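Local coordinates for amino Transferase (Eubacterium rectale, PDB 3ELE), which probably catalyses pyridoxal-5'-phosphate-dependent transfer of amino groups, as a member of the class I and II aminotransferases, at residues Arg313-His326 with Lys329-Leu341. Numbering follows the deposited sequence.
Sequences RDLLYEGLTRIGYH and KPDGAFYMFVKAL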
loop_
_atom_site.group_PDB
_atom_site.type_symbol
_atom_site.label_atom_id
_atom_site.label_comp_id
_atom_site.label_asym_id
_atom_site.label_seq_id
_atom_site.Cartn_x
_atom_site.Cartn_y
_atom_site.Cartn_z
ATOM N N ARG A 313 -29.235 -14.091 3.996
ATOM C CA ARG A 313 -29.526 -13.678 5.383
ATOM C C ARG A 313 -30.838 -14.279 5.850
ATOM O O ARG A 313 -30.877 -14.926 6.880
ATOM C CB ARG A 313 -29.629 -12.150 5.541
ATOM C CG ARG A 313 -29.795 -11.670 7.010
ATOM C CD ARG A 313 -30.350 -10.242 7.115
ATOM N NE ARG A 313 -31.632 -10.108 6.426
ATOM C CZ ARG A 313 -32.395 -9.012 6.393
ATOM N NH1 ARG A 313 -32.061 -7.914 7.045
ATOM N NH2 ARG A 313 -33.537 -9.024 5.714
ATOM N N ASP A 314 -31.893 -14.057 5.070
ATOM C CA ASP A 314 -33.246 -14.531 5.388
ATOM C C ASP A 314 -33.345 -16.056 5.474
ATOM O O ASP A 314 -34.003 -16.593 6.357
ATOM C CB ASP A 314 -34.255 -13.998 4.350
ATOM C CG ASP A 314 -34.380 -12.483 4.366
ATOM O OD1 ASP A 314 -33.937 -11.873 5.336
ATOM O OD2 ASP A 314 -34.944 -11.893 3.423
ATOM N N LEU A 315 -32.658 -16.740 4.568
ATOM C CA LEU A 315 -32.649 -18.205 4.544
ATOM C C LEU A 315 -31.959 -18.732 5.824
ATOM O O LEU A 315 -32.539 -19.517 6.552
ATOM C CB LEU A 315 -31.950 -18.697 3.275
ATOM C CG LEU A 315 -32.055 -20.159 2.857
ATOM C CD1 LEU A 315 -33.517 -20.507 2.480
ATOM C CD2 LEU A 315 -31.149 -20.385 1.639
ATOM N N LEU A 316 -30.764 -18.228 6.125
ATOM C CA LEU A 316 -30.011 -18.638 7.329
ATOM C C LEU A 316 -30.742 -18.276 8.634
ATOM O O LEU A 316 -30.807 -19.090 9.565
ATOM C CB LEU A 316 -28.600 -18.007 7.322
ATOM C CG LEU A 316 -27.557 -18.498 8.324
ATOM C CD1 LEU A 316 -27.262 -19.994 8.069
ATOM C CD2 LEU A 316 -26.301 -17.663 8.216
ATOM N N TYR A 317 -31.288 -17.058 8.697
ATOM C CA TYR A 317 -32.018 -16.595 9.884
ATOM C C TYR A 317 -33.275 -17.439 10.135
ATOM O O TYR A 317 -33.513 -17.862 11.276
ATOM C CB TYR A 317 -32.388 -15.103 9.769
ATOM C CG TYR A 317 -33.128 -14.558 10.977
ATOM C CD1 TYR A 317 -32.440 -14.258 12.157
ATOM C CD2 TYR A 317 -34.514 -14.348 10.950
ATOM C CE1 TYR A 317 -33.093 -13.759 13.270
ATOM C CE2 TYR A 317 -35.186 -13.853 12.084
ATOM C CZ TYR A 317 -34.459 -13.551 13.244
ATOM O OH TYR A 317 -35.095 -13.054 14.380
ATOM N N GLU A 318 -34.061 -17.671 9.078
ATOM C CA GLU A 318 -35.285 -18.469 9.171
ATOM C C GLU A 318 -34.996 -19.902 9.632
ATOM O O GLU A 318 -35.648 -20.395 10.541
ATOM C CB GLU A 318 -36.072 -18.490 7.841
ATOM C CG GLU A 318 -36.730 -17.160 7.463
ATOM N N GLY A 319 -34.013 -20.552 9.025
ATOM C CA GLY A 319 -33.675 -21.932 9.382
ATOM C C GLY A 319 -33.091 -22.109 10.774
ATOM O O GLY A 319 -33.493 -23.012 11.500
ATOM N N LEU A 320 -32.153 -21.238 11.147
ATOM C CA LEU A 320 -31.518 -21.308 12.481
ATOM C C LEU A 320 -32.513 -20.990 13.600
ATOM O O LEU A 320 -32.535 -21.678 14.619
ATOM C CB LEU A 320 -30.283 -20.397 12.573
ATOM C CG LEU A 320 -29.023 -20.760 11.770
ATOM C CD1 LEU A 320 -27.914 -19.750 12.145
ATOM C CD2 LEU A 320 -28.541 -22.186 11.997
ATOM N N THR A 321 -33.318 -19.945 13.405
ATOM C CA THR A 321 -34.373 -19.573 14.359
ATOM C C THR A 321 -35.381 -20.732 14.542
ATOM O O THR A 321 -35.665 -21.134 15.663
ATOM C CB THR A 321 -35.072 -18.281 13.902
ATOM O OG1 THR A 321 -34.099 -17.226 13.882
ATOM C CG2 THR A 321 -36.233 -17.902 14.810
ATOM N N ARG A 322 -35.859 -21.280 13.428
ATOM C CA ARG A 322 -36.820 -22.410 13.419
ATOM C C ARG A 322 -36.315 -23.629 14.223
ATOM O O ARG A 322 -37.114 -24.298 14.893
ATOM C CB ARG A 322 -37.141 -22.787 11.963
ATOM C CG ARG A 322 -38.161 -23.903 11.719
ATOM C CD ARG A 322 -39.530 -23.619 12.376
ATOM N NE ARG A 322 -40.126 -22.343 11.950
ATOM C CZ ARG A 322 -41.216 -21.777 12.485
ATOM N NH1 ARG A 322 -41.868 -22.337 13.511
ATOM N NH2 ARG A 322 -41.659 -20.621 11.989
ATOM N N ILE A 323 -35.001 -23.902 14.157
ATOM C CA ILE A 323 -34.358 -25.010 14.916
ATOM C C ILE A 323 -34.333 -24.738 16.429
ATOM O O ILE A 323 -34.522 -25.674 17.225
ATOM C CB ILE A 323 -32.913 -25.313 14.400
ATOM C CG1 ILE A 323 -32.979 -25.994 13.027
ATOM C CG2 ILE A 323 -32.155 -26.248 15.346
ATOM C CD1 ILE A 323 -31.612 -26.075 12.328
ATOM N N GLY A 324 -34.145 -23.467 16.797
ATOM C CA GLY A 324 -34.075 -23.023 18.192
ATOM C C GLY A 324 -32.898 -22.138 18.562
ATOM O O GLY A 324 -32.784 -21.761 19.718
ATOM N N TYR A 325 -32.016 -21.815 17.599
ATOM C CA TYR A 325 -30.867 -20.945 17.835
ATOM C C TYR A 325 -31.315 -19.508 18.015
ATOM O O TYR A 325 -32.315 -19.098 17.429
ATOM C CB TYR A 325 -29.875 -20.992 16.662
ATOM C CG TYR A 325 -29.149 -22.301 16.483
ATOM C CD1 TYR A 325 -27.959 -22.555 17.171
ATOM C CD2 TYR A 325 -29.625 -23.283 15.604
ATOM C CE1 TYR A 325 -27.252 -23.754 16.995
ATOM C CE2 TYR A 325 -28.939 -24.487 15.429
ATOM C CZ TYR A 325 -27.748 -24.710 16.121
ATOM O OH TYR A 325 -27.060 -25.891 15.959
ATOM N N HIS A 326 -30.588 -18.758 18.841
ATOM C CA HIS A 326 -30.860 -17.320 18.998
ATOM C C HIS A 326 -29.885 -16.546 18.112
ATOM O O HIS A 326 -28.690 -16.460 18.428
ATOM C CB HIS A 326 -30.770 -16.802 20.437
ATOM C CG HIS A 326 -30.884 -15.307 20.513
ATOM N ND1 HIS A 326 -32.094 -14.653 20.444
ATOM C CD2 HIS A 326 -29.933 -14.340 20.525
ATOM C CE1 HIS A 326 -31.887 -13.349 20.476
ATOM N NE2 HIS A 326 -30.584 -13.130 20.513
ATOM N N LYS A 329 -30.804 -10.551 14.273
ATOM C CA LYS A 329 -31.131 -10.299 12.851
ATOM C C LYS A 329 -30.300 -9.100 12.386
ATOM O O LYS A 329 -30.530 -8.002 12.857
ATOM C CB LYS A 329 -32.626 -10.059 12.606
ATOM C CG LYS A 329 -32.988 -10.058 11.095
ATOM C CD LYS A 329 -34.489 -10.093 10.828
ATOM C CE LYS A 329 -34.774 -10.220 9.303
ATOM N NZ LYS A 329 -36.229 -10.363 8.902
ATOM N N PRO A 330 -29.334 -9.309 11.464
ATOM C CA PRO A 330 -28.483 -8.179 11.069
ATOM C C PRO A 330 -29.148 -7.277 10.039
ATOM O O PRO A 330 -29.833 -7.786 9.150
ATOM C CB PRO A 330 -27.271 -8.876 10.442
ATOM C CG PRO A 330 -27.815 -10.113 9.858
ATOM C CD PRO A 330 -28.982 -10.526 10.702
ATOM N N ASP A 331 -28.929 -5.961 10.152
ATOM C CA ASP A 331 -29.435 -4.976 9.176
ATOM C C ASP A 331 -28.451 -4.700 8.024
ATOM O O ASP A 331 -28.845 -4.110 7.003
ATOM C CB ASP A 331 -29.786 -3.664 9.878
ATOM C CG ASP A 331 -30.986 -3.798 10.803
ATOM O OD1 ASP A 331 -31.949 -4.507 10.440
ATOM O OD2 ASP A 331 -30.967 -3.192 11.888
ATOM N N GLY A 332 -27.191 -5.119 8.175
ATOM C CA GLY A 332 -26.178 -4.889 7.147
ATOM C C GLY A 332 -24.987 -5.817 7.238
ATOM O O GLY A 332 -24.929 -6.660 8.134
ATOM N N ALA A 333 -24.047 -5.662 6.294
ATOM C CA ALA A 333 -22.870 -6.542 6.163
ATOM C C ALA A 333 -23.331 -7.981 5.784
ATOM O O ALA A 333 -24.508 -8.179 5.389
ATOM C CB ALA A 333 -21.992 -6.508 7.434
ATOM N N PHE A 334 -22.430 -8.959 5.840
ATOM C CA PHE A 334 -22.787 -10.355 5.486
ATOM C C PHE A 334 -22.330 -11.403 6.510
ATOM O O PHE A 334 -21.905 -12.510 6.164
ATOM C CB PHE A 334 -22.452 -10.695 4.022
ATOM C CG PHE A 334 -21.074 -10.266 3.555
ATOM C CD1 PHE A 334 -19.910 -10.700 4.206
ATOM C CD2 PHE A 334 -20.937 -9.518 2.372
ATOM C CE1 PHE A 334 -18.637 -10.340 3.723
ATOM C CE2 PHE A 334 -19.668 -9.164 1.876
ATOM C CZ PHE A 334 -18.522 -9.566 2.550
ATOM N N TYR A 335 -22.494 -11.035 7.786
ATOM C CA TYR A 335 -22.149 -11.871 8.922
ATOM C C TYR A 335 -23.359 -11.978 9.852
ATOM O O TYR A 335 -23.999 -10.958 10.151
ATOM C CB TYR A 335 -20.992 -11.239 9.672
ATOM C CG TYR A 335 -19.832 -10.874 8.798
ATOM C CD1 TYR A 335 -18.975 -11.853 8.298
ATOM C CD2 TYR A 335 -19.607 -9.546 8.428
ATOM C CE1 TYR A 335 -17.902 -11.517 7.465
ATOM C CE2 TYR A 335 -18.552 -9.202 7.607
ATOM C CZ TYR A 335 -17.697 -10.192 7.124
ATOM O OH TYR A 335 -16.643 -9.854 6.323
HETATM N N MSE A 336 -23.699 -13.192 10.279
HETATM C CA MSE A 336 -24.758 -13.370 11.255
HETATM C C MSE A 336 -24.135 -13.721 12.610
HETATM O O MSE A 336 -23.278 -14.617 12.700
HETATM C CB MSE A 336 -25.758 -14.411 10.819
HETATM C CG MSE A 336 -27.009 -14.421 11.713
HETATM SE SE MSE A 336 -28.399 -15.361 10.915
HETATM C CE MSE A 336 -28.749 -14.153 9.491
ATOM N N PHE A 337 -24.598 -13.024 13.646
ATOM C CA PHE A 337 -24.108 -13.182 15.015
ATOM C C PHE A 337 -25.147 -14.054 15.739
ATOM O O PHE A 337 -26.304 -13.638 15.921
ATOM C CB PHE A 337 -23.918 -11.790 15.647
ATOM C CG PHE A 337 -22.714 -11.680 16.526
ATOM C CD1 PHE A 337 -21.448 -11.919 16.008
ATOM C CD2 PHE A 337 -22.824 -11.273 17.862
ATOM C CE1 PHE A 337 -20.326 -11.829 16.810
ATOM C CE2 PHE A 337 -21.697 -11.150 18.660
ATOM C CZ PHE A 337 -20.447 -11.413 18.124
ATOM N N VAL A 338 -24.731 -15.276 16.104
ATOM C CA VAL A 338 -25.602 -16.300 16.710
ATOM C C VAL A 338 -25.068 -16.664 18.095
ATOM O O VAL A 338 -23.839 -16.804 18.283
ATOM C CB VAL A 338 -25.650 -17.552 15.807
ATOM C CG1 VAL A 338 -26.573 -18.662 16.372
ATOM C CG2 VAL A 338 -26.096 -17.176 14.398
ATOM N N LYS A 339 -25.970 -16.781 19.072
ATOM C CA LYS A 339 -25.560 -17.165 20.411
ATOM C C LYS A 339 -25.176 -18.656 20.449
ATOM O O LYS A 339 -25.909 -19.501 19.926
ATOM C CB LYS A 339 -26.615 -16.850 21.496
ATOM C CG LYS A 339 -25.924 -17.005 22.852
ATOM C CD LYS A 339 -26.490 -16.425 24.086
ATOM C CE LYS A 339 -25.316 -16.378 25.156
ATOM N NZ LYS A 339 -24.269 -17.526 25.084
ATOM N N ALA A 340 -24.022 -18.960 21.055
ATOM C CA ALA A 340 -23.565 -20.351 21.222
ATOM C C ALA A 340 -24.506 -21.098 22.184
ATOM O O ALA A 340 -25.148 -20.476 23.041
ATOM C CB ALA A 340 -22.140 -20.393 21.752
ATOM N N LEU A 341 -24.585 -22.418 22.040
ATOM C CA LEU A 341 -25.460 -23.243 22.889
ATOM C C LEU A 341 -24.894 -23.462 24.295
ATOM O O LEU A 341 -25.591 -23.978 25.160
ATOM C CB LEU A 341 -25.823 -24.548 22.192
ATOM C CG LEU A 341 -26.477 -24.340 20.813
ATOM C CD1 LEU A 341 -26.834 -25.664 20.215
ATOM C CD2 LEU A 341 -27.713 -23.442 20.870
HETATM O O HOH W 1 -28.483 -19.922 20.232
#
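The carbonyl oxygen of H326 takes the backbone N-H of K339 at 2.8 Å (O to N), and V338 CA adds a CA-H...O contact. A water joins H326 N to K339 O, so backbone pairing ties the chain leaving helix 306-323 to strand 335-339. At the other end R313 NH1 donates to P330 O (3.1 Å), in both the carbonyl and guanidinium planes. A bend at chi3 (57°) brings R313 NE and NH2 side-on to D314 OD1, while D314 OD2 pairs with K310. As D226 binds NH2 too, the flat, many-donor guanidinium serves a carbonyl and two carboxylates; K329 CE lies over one face. Shortening R313 to an alanine would probably cost P330 O this donor and D226 and D314 these salt bridges. Long, flexible M336, a selenomethionine, swings CE against Y317 CB (3.8 Å); K329 CB makes a CH-pi contact over one Y317 ring face, and T321 OG1 lies over the opposite face. Branched L320 (CD1) and V338 (CG2) fill the interface, and L341 CD1 packs obliquely on Y325, whose hydroxyl bonds F389 O. Apolar packing with directional bonds at both ends should limit sliding of helix on antiparallel sheet, consistent with the small C-terminal domain of fold-type I enzymes.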